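Local coordinates for protein LEOA (Escherichia coli, PDB 4AUR) that probably hydrolyses GTP as a bacterial dynamin of enterotoxigenic Escherichia coli, at residues I9-Q12 / A13-S17; E128-T131 / R132-I135; T258-L261 / K262-P266; T273-D276 / V277-D280; Q560-L563 / A564-M567. All coordinates share one frame; numbering follows the deposited sequence.

Contact 1 (I9-Q12 / A13-S17); sequences IEKQ and AAINS
Within the N-terminal helix 3-30, Ile9 to Gln12 are joined to Ala13 to Asn16 by four successive alpha-helical i to i+4 bonds. Ala13 N donates to Ile9 O at 2.9 Å. Ala14 N and Ile15 N reach Glu10 O and Lys11 O in the same way, and Asn16 N reaches Gln12 O at 2.8 Å. The side-chain contacts are looser. Gln12 has CG anti to the backbone N (chi1 -151°) and then bends at chi2, which carries its amide over towards Ile15. There NE2 lies 4.0 Å from Ile15 CD1, and the two side chains cross at a slant. Lys11 CG comes within 4.4 Å of Ile15 CD1, one helical turn on. Ile15 and Lys11 also turn to helix 38-51, where Ile15 packs on Ile46 and Ile49 and Lys11 NZ makes weak hydrogen bonds to the backbone oxygens of Glu50 and Asp52. Lys11 touches Leu269 of helix 250-273 as well. This part of helix 3-30 thus touches helices 38-51 and 250-273, with Gln12 and Asn16 exposed. On its far turn, the Ser17 hydroxyl folds back to the backbone, OG donating to Ala14 O at 2.7 Å.

Contact 2 (E128-T131 / R132-I135); sequences EDLT and RRYI
Leu130 meets two residues of the next turn of helix 129-136, Arg133 and Tyr134. Its CD1 is 4.1 Å from Tyr134 CE1, and the two side chains lie side by side and point the same way. The same methyl group is 4.1 Å from Arg133 NH1. Leu130 CG stands anti to the backbone N (chi1 177°), and this brings CD1 within reach of both. The flat groups are approached differently. Leu130 CA lies over one face of the Arg133 guanidinium, while Leu130 O sits at the edge of the Tyr134 ring, in its plane, 3.8 Å from Tyr134 CD1. The aliphatic chain of Arg132 lies along the Glu128 carbonyl, with CG 3.2 Å from Glu128 O. Under these side chains run the helical bonds. Arg132 N donates to Glu128 O at 3.0 Å, with Glu128 at the N-cap position, and Ile135 N donates to Thr131 O.

The second shell holds the polar ends. Thr131 OG1 hydrogen-bonds to Val125 O. Arg132 NH1 forms a salt bridge with Asp165 and a hydrogen bond with Met126 O, and its side chain packs on Trp161 of helix 156-165. The short helix is thereby tied to its neighbour in the dynamin-family region. Asp129 OD1 is 4.6 Å from Arg132 NE but well out of the guanidinium plane. That pair can interact at most through charge, since no N-H points at the oxygen, whereas Arg132 NH1 directs its bonds to Asp165 and Met126 O.

Contact 3 (T258-L261 / K262-P266); sequences TEIL and KTNVP
Lys262, Leu261 and Glu259 lose the most surface in this part of helix 250-273. Glu259 and Lys262 run side by side and point the same way. Glu259 OE2 lies 3.9 Å from Lys262 CE and 4.3 Å from Lys262 NZ. The opposite charges probably attract, but this is beyond a salt bridge, so the carboxylate mainly follows the aliphatic chain of the lysine. Leu261 works on another side of the helix. Its CD2 meets Val265 CG2 at 3.6 Å, the branches crossing at an angle. Val265 CG2 is placed beside its own backbone N (chi1 of CG1 163°), which turns it back towards the leucine. Outside the two segments, Leu261 and Ile260 pack on Leu140 at the start of strand 140-146, and Lys262 touches Gln6 of helix 3-30.

The backbone carbonyl of Glu259 has two donors. Thr263 OG1 binds it at 2.7 Å, approaching nearly in line with the carbonyl C=O, while Thr263 N makes only a weak bond to it. Further along, Val265 N donates to Leu261 O at 3.1 Å. The next residue, Pro266, has no N-H to give to the preceding turn. The result is a proline kink within an alpha helix, here in the dynamin-like helical region.

Contact 4 (T273-D276 / V277-D280); sequences TGMD and VVKD
The carboxylate of Asp276 is the flat group that meets the other segment most closely, and Val277 lies beside it, pointing the same way. The site is the break where Gly274, with a positive phi (78°), closes helix 250-273 in a Schellman motif and the very long helix 275-343 follows. Glycine tolerates this conformation well. Val277 CG2 is 3.7 Å from Asp276 OD1 and 3.8 Å from Asp276 CG. The carboxylate of Asp280 turns back along the helix instead, with CG 3.3 Å from Asp276 O. The two acids stay apart, their OD2 atoms 6.0 Å from each other. The Thr273 hydroxyl hydrogen-bonds to Leu269 O and Leu270 O in the last turn of helix 250-273.

Met275, a selenomethionine, bends at chi2 and chi3 and lies alongside Val278. Its methyl CE reaches Val278 CG2 at 3.6 Å. The same Met275 packs on Val42 and Ala45 of helix 38-51 and on Leu18 of helix 3-30, while Val278 and Lys279 touch Leu21. Helices 38-51 and 3-30 thus pack on this junction, and Met275 and Lys279 also touch Leu270 of helix 250-273. Two backbone bonds form in the opening turn of helix 275-343: Asp280 N to Asp276 O at 3.0 Å, and Lys279 N to Met275 O at 2.9 Å.

Contact 5 (Q560-L563 / A564-M567); sequences QTQL and AQLM
Gln562 and Leu566 are brought together by their torsions. Gln562 swings CG away from its backbone N (chi1 -174°) and bends at chi2 (68°). Leu566 holds CG beside its N instead, so its branch leans back along the helix. Leu566 CD1 then lies 4.1 Å from Gln562 CG, with the side chains at a slant to each other. Leu566 CG also comes within 3.3 Å of Gln562 O. The amide of Gln562 comes near that of Gln565, with its OE1 and NE2 both 4.2 Å from Gln565 OE1. The planes are turned 55° apart, and the groups are too distant to be bonded to each other.

One turn before Ala564, Gln560 brings NE2 to 3.7 Å from Ala564 CB. Up to Leu566 the backbone keeps i to i+4 bonds, with Ala564 N on Gln560 O at 2.8 Å and Leu566 N on Gln562 O at 3.0 Å. This is the last part of helix 547-567, close to the end of the modelled chain. It packs against two other helices. Gln562 and Leu563 touch Met27 of helix 3-30, and Leu566 and Met567 touch Met24. Gln560 touches Ser290 and Leu293 of helix 275-343, and Met567, a selenomethionine, touches Ile283 and Thr287. Thr561 turns its hydroxyl to Ser557 O within its own helix. Between the two segments, then, the hydrogen bonds are those of the main chain. The side chains meet by loose van der Waals contact between alkyl groups and amide ends, with no side-chain bond joining the segments.

How the contacts relate
Contacts 1 and 3 are the pair that touch, with centres about 11 Å apart. Glu10 of helix 3-30 lies against helix 250-273: its OE1 is 3.4 Å from Lys262 O, and its CB is 3.6 Å from Val265 CG1. Contact 4 follows contact 3 along the chain, where helix 250-273 gives way to helix 275-343, and its nearest atoms are about 5 Å from contact 1. The nearest atoms of contact 5 are about 7 Å from contacts 1 and 4. Helix 3-30 thus runs past contacts 3, 4 and 5. Contact 2 stands apart in the dynamin-family GTPase region. Its centre is about 21 Å from those of contacts 3 and 4 and about 39 Å from that of contact 5.

Contact 1 (I9-Q12 / A13-S17)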
# COMPACT_ATOMS: atom_id res chain seq x y z
N ILE A 9 33.69 3.43 13.74
CA ILE A 9 32.23 3.54 13.87
C ILE A 9 31.51 3.46 12.54
O ILE A 9 30.49 2.77 12.42
CB ILE A 9 31.80 4.89 14.50
CG1 ILE A 9 32.06 4.91 16.00
CG2 ILE A 9 30.30 5.16 14.28
CD1 ILE A 9 32.07 6.31 16.59
N GLU A 10 31.99 4.21 11.56
CA GLU A 10 31.37 4.16 10.23
C GLU A 10 31.59 2.79 9.61
O GLU A 10 30.69 2.29 8.97
CB GLU A 10 31.84 5.29 9.33
CG GLU A 10 31.29 6.65 9.75
CD GLU A 10 29.78 6.66 10.05
OE1 GLU A 10 28.97 6.10 9.26
OE2 GLU A 10 29.38 7.26 11.08
N LYS A 11 32.74 2.17 9.85
CA LYS A 11 32.93 0.79 9.43
C LYS A 11 31.85 -0.10 10.00
O LYS A 11 31.22 -0.86 9.27
CB LYS A 11 34.27 0.22 9.86
CG LYS A 11 34.73 -0.92 8.99
CD LYS A 11 36.22 -1.18 9.14
CE LYS A 11 36.49 -2.42 9.96
NZ LYS A 11 37.79 -2.26 10.65
N GLN A 12 31.61 -0.02 11.29
CA GLN A 12 30.60 -0.88 11.89
C GLN A 12 29.22 -0.56 11.34
O GLN A 12 28.45 -1.46 11.03
CB GLN A 12 30.60 -0.77 13.42
CG GLN A 12 30.13 -2.03 14.15
CD GLN A 12 30.94 -3.30 13.81
OE1 GLN A 12 30.45 -4.44 13.99
NE2 GLN A 12 32.18 -3.11 13.31
N ALA A 13 28.89 0.72 11.18
CA ALA A 13 27.56 1.03 10.68
C ALA A 13 27.33 0.36 9.33
O ALA A 13 26.26 -0.14 9.08
CB ALA A 13 27.34 2.52 10.57
N ALA A 14 28.34 0.37 8.48
CA ALA A 14 28.23 -0.20 7.14
C ALA A 14 28.06 -1.71 7.18
O ALA A 14 27.33 -2.28 6.40
CB ALA A 14 29.44 0.15 6.29
N ILE A 15 28.78 -2.33 8.10
CA ILE A 15 28.61 -3.73 8.35
C ILE A 15 27.19 -3.99 8.84
O ILE A 15 26.53 -4.90 8.33
CB ILE A 15 29.65 -4.21 9.34
CG1 ILE A 15 30.98 -4.35 8.63
CG2 ILE A 15 29.26 -5.57 9.91
CD1 ILE A 15 32.14 -4.44 9.59
N ASN A 16 26.68 -3.21 9.78
CA ASN A 16 25.30 -3.41 10.19
C ASN A 16 24.34 -3.31 9.01
O ASN A 16 23.55 -4.22 8.78
CB ASN A 16 24.86 -2.41 11.24
CG ASN A 16 25.33 -2.79 12.63
OD1 ASN A 16 25.58 -3.97 12.96
ND2 ASN A 16 25.46 -1.77 13.48
N SER A 17 24.44 -2.21 8.27
CA SER A 17 23.56 -1.98 7.15
C SER A 17 23.57 -3.19 6.20
O SER A 17 22.55 -3.50 5.57
CB SER A 17 23.99 -0.74 6.41
OG SER A 17 25.09 -1.02 5.55

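Contact 2 (E128-T131 / R132-I135)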
# COMPACT_ATOMS: atom_id res chain seq x y z
N GLU A 128 46.92 5.16 -14.79
CA GLU A 128 47.21 3.80 -14.33
C GLU A 128 46.03 3.31 -13.48
O GLU A 128 45.73 3.87 -12.45
CB GLU A 128 48.48 3.76 -13.48
CG GLU A 128 49.79 4.04 -14.22
CD GLU A 128 51.04 4.02 -13.31
OE1 GLU A 128 50.91 3.95 -12.04
OE2 GLU A 128 52.16 4.07 -13.86
N ASP A 129 45.40 2.22 -13.90
CA ASP A 129 44.26 1.69 -13.19
C ASP A 129 44.60 1.49 -11.74
O ASP A 129 43.75 1.70 -10.88
CB ASP A 129 43.79 0.38 -13.81
CG ASP A 129 43.24 0.56 -15.22
OD1 ASP A 129 42.47 1.52 -15.46
OD2 ASP A 129 43.57 -0.26 -16.08
N LEU A 130 45.84 1.13 -11.44
CA LEU A 130 46.21 0.91 -10.04
C LEU A 130 46.13 2.16 -9.18
O LEU A 130 45.45 2.18 -8.18
CB LEU A 130 47.58 0.30 -9.94
CG LEU A 130 48.13 0.07 -8.55
CD1 LEU A 130 47.63 -1.26 -8.02
CD2 LEU A 130 49.65 0.09 -8.63
N THR A 131 46.82 3.22 -9.57
CA THR A 131 46.87 4.41 -8.72
C THR A 131 45.49 5.09 -8.69
O THR A 131 45.09 5.73 -7.69
CB THR A 131 47.94 5.41 -9.19
OG1 THR A 131 47.47 6.09 -10.33
CG2 THR A 131 49.22 4.73 -9.56
N ARG A 132 44.74 4.91 -9.77
CA ARG A 132 43.35 5.34 -9.82
C ARG A 132 42.48 4.57 -8.80
O ARG A 132 41.68 5.16 -8.06
CB ARG A 132 42.82 5.16 -11.24
CG ARG A 132 43.45 6.07 -12.30
CD ARG A 132 43.09 5.60 -13.70
NE ARG A 132 41.65 5.73 -13.93
CZ ARG A 132 41.07 6.78 -14.50
NH1 ARG A 132 41.79 7.80 -14.95
NH2 ARG A 132 39.75 6.81 -14.60
N ARG A 133 42.64 3.24 -8.74
CA ARG A 133 41.90 2.45 -7.75
C ARG A 133 42.26 2.83 -6.30
O ARG A 133 41.40 2.91 -5.45
CB ARG A 133 42.16 0.98 -7.98
CG ARG A 133 41.26 -0.00 -7.23
CD ARG A 133 41.67 -1.45 -7.48
NE ARG A 133 42.34 -1.57 -8.78
CZ ARG A 133 43.41 -2.32 -9.03
NH1 ARG A 133 43.95 -3.09 -8.10
NH2 ARG A 133 43.94 -2.30 -10.25
N TYR A 134 43.52 3.10 -6.02
CA TYR A 134 43.90 3.35 -4.64
C TYR A 134 43.37 4.70 -4.19
O TYR A 134 42.96 4.84 -3.05
CB TYR A 134 45.43 3.25 -4.44
CG TYR A 134 45.87 1.91 -3.89
CD1 TYR A 134 45.98 0.81 -4.71
CD2 TYR A 134 46.15 1.75 -2.54
CE1 TYR A 134 46.37 -0.41 -4.20
CE2 TYR A 134 46.53 0.53 -2.02
CZ TYR A 134 46.64 -0.54 -2.86
OH TYR A 134 47.03 -1.76 -2.35
N ILE A 135 43.35 5.68 -5.07
CA ILE A 135 42.79 6.98 -4.71
C ILE A 135 41.26 7.00 -4.76
O ILE A 135 40.63 7.63 -3.90
CB ILE A 135 43.44 8.10 -5.52
CG1 ILE A 135 44.87 8.28 -5.00
CG2 ILE A 135 42.71 9.41 -5.30
CD1 ILE A 135 45.80 8.96 -5.97

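Contact 3 (T258-L261 / K262-P266)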
# COMPACT_ATOMS: atom_id res chain seq x y z
N THR A 258 36.09 14.99 9.65
CA THR A 258 35.23 14.13 10.41
C THR A 258 33.85 14.01 9.81
O THR A 258 33.26 12.95 9.88
CB THR A 258 35.21 14.57 11.88
OG1 THR A 258 36.38 14.04 12.51
CG2 THR A 258 33.95 14.09 12.61
N GLU A 259 33.35 15.08 9.20
CA GLU A 259 32.04 15.05 8.55
C GLU A 259 32.03 14.29 7.24
O GLU A 259 30.97 13.91 6.76
CB GLU A 259 31.54 16.48 8.28
CG GLU A 259 31.06 17.22 9.50
CD GLU A 259 29.85 16.56 10.14
OE1 GLU A 259 28.85 16.35 9.41
OE2 GLU A 259 29.91 16.24 11.35
N ILE A 260 33.19 14.14 6.62
CA ILE A 260 33.27 13.53 5.31
C ILE A 260 33.29 12.06 5.57
O ILE A 260 32.58 11.30 4.94
CB ILE A 260 34.55 13.94 4.57
CG1 ILE A 260 34.35 15.29 3.88
CG2 ILE A 260 34.94 12.90 3.52
CD1 ILE A 260 35.65 15.93 3.46
N LEU A 261 34.14 11.68 6.50
CA LEU A 261 34.21 10.33 6.97
C LEU A 261 32.83 9.83 7.30
O LEU A 261 32.47 8.71 6.94
CB LEU A 261 35.04 10.28 8.22
CG LEU A 261 36.53 10.47 7.98
CD1 LEU A 261 37.20 10.71 9.32
CD2 LEU A 261 37.13 9.26 7.27
N LYS A 262 32.07 10.68 7.98
CA LYS A 262 30.74 10.35 8.49
C LYS A 262 29.87 9.91 7.35
O LYS A 262 29.13 8.94 7.47
CB LYS A 262 30.14 11.57 9.17
CG LYS A 262 29.04 11.28 10.14
CD LYS A 262 28.63 12.53 10.92
CE LYS A 262 29.11 12.52 12.36
NZ LYS A 262 28.04 12.95 13.32
N THR A 263 30.01 10.59 6.21
CA THR A 263 29.18 10.39 5.05
C THR A 263 29.81 9.46 4.02
O THR A 263 29.13 8.64 3.43
CB THR A 263 28.94 11.71 4.31
OG1 THR A 263 29.01 12.82 5.22
CG2 THR A 263 27.57 11.68 3.63
N ASN A 264 31.10 9.62 3.78
CA ASN A 264 31.74 9.01 2.64
C ASN A 264 32.31 7.61 2.91
O ASN A 264 32.54 6.84 1.97
CB ASN A 264 32.83 9.97 2.13
CG ASN A 264 33.63 9.41 0.96
OD1 ASN A 264 34.85 9.33 1.03
ND2 ASN A 264 32.94 9.05 -0.12
N VAL A 265 32.52 7.26 4.17
CA VAL A 265 33.10 5.96 4.48
C VAL A 265 32.19 4.80 4.07
O VAL A 265 32.66 3.85 3.46
CB VAL A 265 33.51 5.86 5.96
CG1 VAL A 265 33.73 4.41 6.37
CG2 VAL A 265 34.76 6.71 6.20
N PRO A 266 30.90 4.87 4.40
CA PRO A 266 30.04 3.79 3.92
C PRO A 266 29.98 3.70 2.39
O PRO A 266 30.03 2.61 1.86
CB PRO A 266 28.66 4.13 4.50
CG PRO A 266 28.95 4.94 5.70
CD PRO A 266 30.18 5.74 5.35

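Contact 4 (T273-D276 / V277-D280)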
# COMPACT_ATOMS: atom_id res chain seq x y z
N THR A 273 33.20 -3.08 -2.46
CA THR A 273 32.74 -4.48 -2.45
C THR A 273 31.60 -4.81 -3.40
O THR A 273 31.16 -5.97 -3.45
CB THR A 273 32.23 -4.88 -1.04
OG1 THR A 273 31.40 -3.84 -0.50
CG2 THR A 273 33.39 -5.12 -0.11
N GLY A 274 31.10 -3.83 -4.13
CA GLY A 274 30.06 -4.05 -5.13
C GLY A 274 28.66 -4.22 -4.55
O GLY A 274 27.78 -4.72 -5.20
N MSE A 275 28.47 -3.76 -3.33
CA MSE A 275 27.23 -3.95 -2.58
C MSE A 275 26.32 -2.75 -2.71
O MSE A 275 25.12 -2.83 -2.39
CB MSE A 275 27.56 -4.13 -1.12
CG MSE A 275 28.16 -5.49 -0.83
SE MSE A 275 26.87 -6.94 -1.12
CE MSE A 275 27.72 -7.73 -2.71
N ASP A 276 26.86 -1.63 -3.16
CA ASP A 276 26.02 -0.49 -3.52
C ASP A 276 24.88 -0.96 -4.42
O ASP A 276 23.73 -0.66 -4.18
CB ASP A 276 26.84 0.60 -4.23
CG ASP A 276 27.69 0.06 -5.38
OD1 ASP A 276 28.04 -1.16 -5.37
OD2 ASP A 276 28.04 0.85 -6.30
N VAL A 277 25.23 -1.73 -5.43
CA VAL A 277 24.32 -2.15 -6.46
C VAL A 277 23.31 -3.16 -5.89
O VAL A 277 22.10 -3.04 -6.11
CB VAL A 277 25.14 -2.74 -7.63
CG1 VAL A 277 24.27 -3.45 -8.63
CG2 VAL A 277 25.90 -1.64 -8.31
N VAL A 278 23.82 -4.15 -5.14
CA VAL A 278 22.98 -5.17 -4.51
C VAL A 278 21.93 -4.52 -3.62
O VAL A 278 20.77 -4.87 -3.65
CB VAL A 278 23.86 -6.15 -3.67
CG1 VAL A 278 23.01 -7.07 -2.81
CG2 VAL A 278 24.77 -6.97 -4.58
N LYS A 279 22.36 -3.55 -2.84
CA LYS A 279 21.53 -2.90 -1.85
C LYS A 279 20.49 -2.00 -2.52
O LYS A 279 19.35 -1.93 -2.05
CB LYS A 279 22.44 -2.09 -0.92
CG LYS A 279 21.75 -1.23 0.12
CD LYS A 279 22.75 -0.49 1.02
CE LYS A 279 22.36 0.98 1.16
NZ LYS A 279 22.92 1.60 2.40
N ASP A 280 20.85 -1.33 -3.61
CA ASP A 280 19.90 -0.45 -4.29
C ASP A 280 18.79 -1.30 -4.86
O ASP A 280 17.65 -0.92 -4.82
CB ASP A 280 20.55 0.41 -5.40
CG ASP A 280 21.42 1.58 -4.85
OD1 ASP A 280 21.32 1.97 -3.65
OD2 ASP A 280 22.25 2.11 -5.65

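Contact 5 (Q560-L563 / A564-M567)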
# COMPACT_ATOMS: atom_id res chain seq x y z
N GLN A 560 6.11 -8.45 5.57
CA GLN A 560 6.41 -7.04 5.40
C GLN A 560 6.62 -6.30 6.74
O GLN A 560 7.26 -5.24 6.81
CB GLN A 560 5.30 -6.40 4.60
CG GLN A 560 5.49 -4.92 4.30
CD GLN A 560 4.98 -4.03 5.40
OE1 GLN A 560 4.16 -4.43 6.20
NE2 GLN A 560 5.45 -2.81 5.42
N THR A 561 6.07 -6.84 7.81
CA THR A 561 6.24 -6.21 9.08
C THR A 561 7.71 -6.24 9.41
O THR A 561 8.28 -5.24 9.86
CB THR A 561 5.46 -6.97 10.16
OG1 THR A 561 4.06 -6.90 9.86
CG2 THR A 561 5.71 -6.34 11.53
N GLN A 562 8.33 -7.39 9.17
CA GLN A 562 9.77 -7.58 9.36
C GLN A 562 10.59 -6.73 8.41
O GLN A 562 11.55 -6.14 8.79
CB GLN A 562 10.09 -9.05 9.14
CG GLN A 562 11.52 -9.45 9.44
CD GLN A 562 11.88 -9.38 10.91
OE1 GLN A 562 13.06 -9.46 11.25
NE2 GLN A 562 10.88 -9.22 11.79
N LEU A 563 10.21 -6.67 7.14
CA LEU A 563 10.91 -5.82 6.19
C LEU A 563 10.86 -4.37 6.63
O LEU A 563 11.86 -3.67 6.56
CB LEU A 563 10.30 -5.95 4.78
CG LEU A 563 10.63 -7.25 4.05
CD1 LEU A 563 9.74 -7.45 2.83
CD2 LEU A 563 12.11 -7.29 3.66
N ALA A 564 9.70 -3.91 7.07
CA ALA A 564 9.60 -2.51 7.46
C ALA A 564 10.58 -2.22 8.61
O ALA A 564 11.22 -1.16 8.65
CB ALA A 564 8.18 -2.16 7.83
N GLN A 565 10.68 -3.17 9.52
CA GLN A 565 11.62 -3.08 10.61
C GLN A 565 13.05 -2.98 10.11
O GLN A 565 13.85 -2.19 10.63
CB GLN A 565 11.47 -4.28 11.52
CG GLN A 565 12.52 -4.37 12.60
CD GLN A 565 12.15 -5.38 13.68
OE1 GLN A 565 12.93 -6.30 13.98
NE2 GLN A 565 10.96 -5.21 14.27
N LEU A 566 13.39 -3.78 9.12
CA LEU A 566 14.77 -3.85 8.67
C LEU A 566 15.17 -2.61 7.93
O LEU A 566 16.35 -2.30 7.78
CB LEU A 566 14.98 -5.08 7.79
CG LEU A 566 14.85 -6.41 8.55
CD1 LEU A 566 14.67 -7.56 7.59
CD2 LEU A 566 16.06 -6.66 9.43
N MSE A 567 14.16 -1.88 7.51
CA MSE A 567 14.29 -0.81 6.56
C MSE A 567 14.36 0.52 7.24
O MSE A 567 14.71 1.51 6.62
CB MSE A 567 13.05 -1.04 5.69
CG MSE A 567 12.96 -0.14 4.48
SE MSE A 567 14.01 -0.91 3.02
CE MSE A 567 12.97 0.22 1.78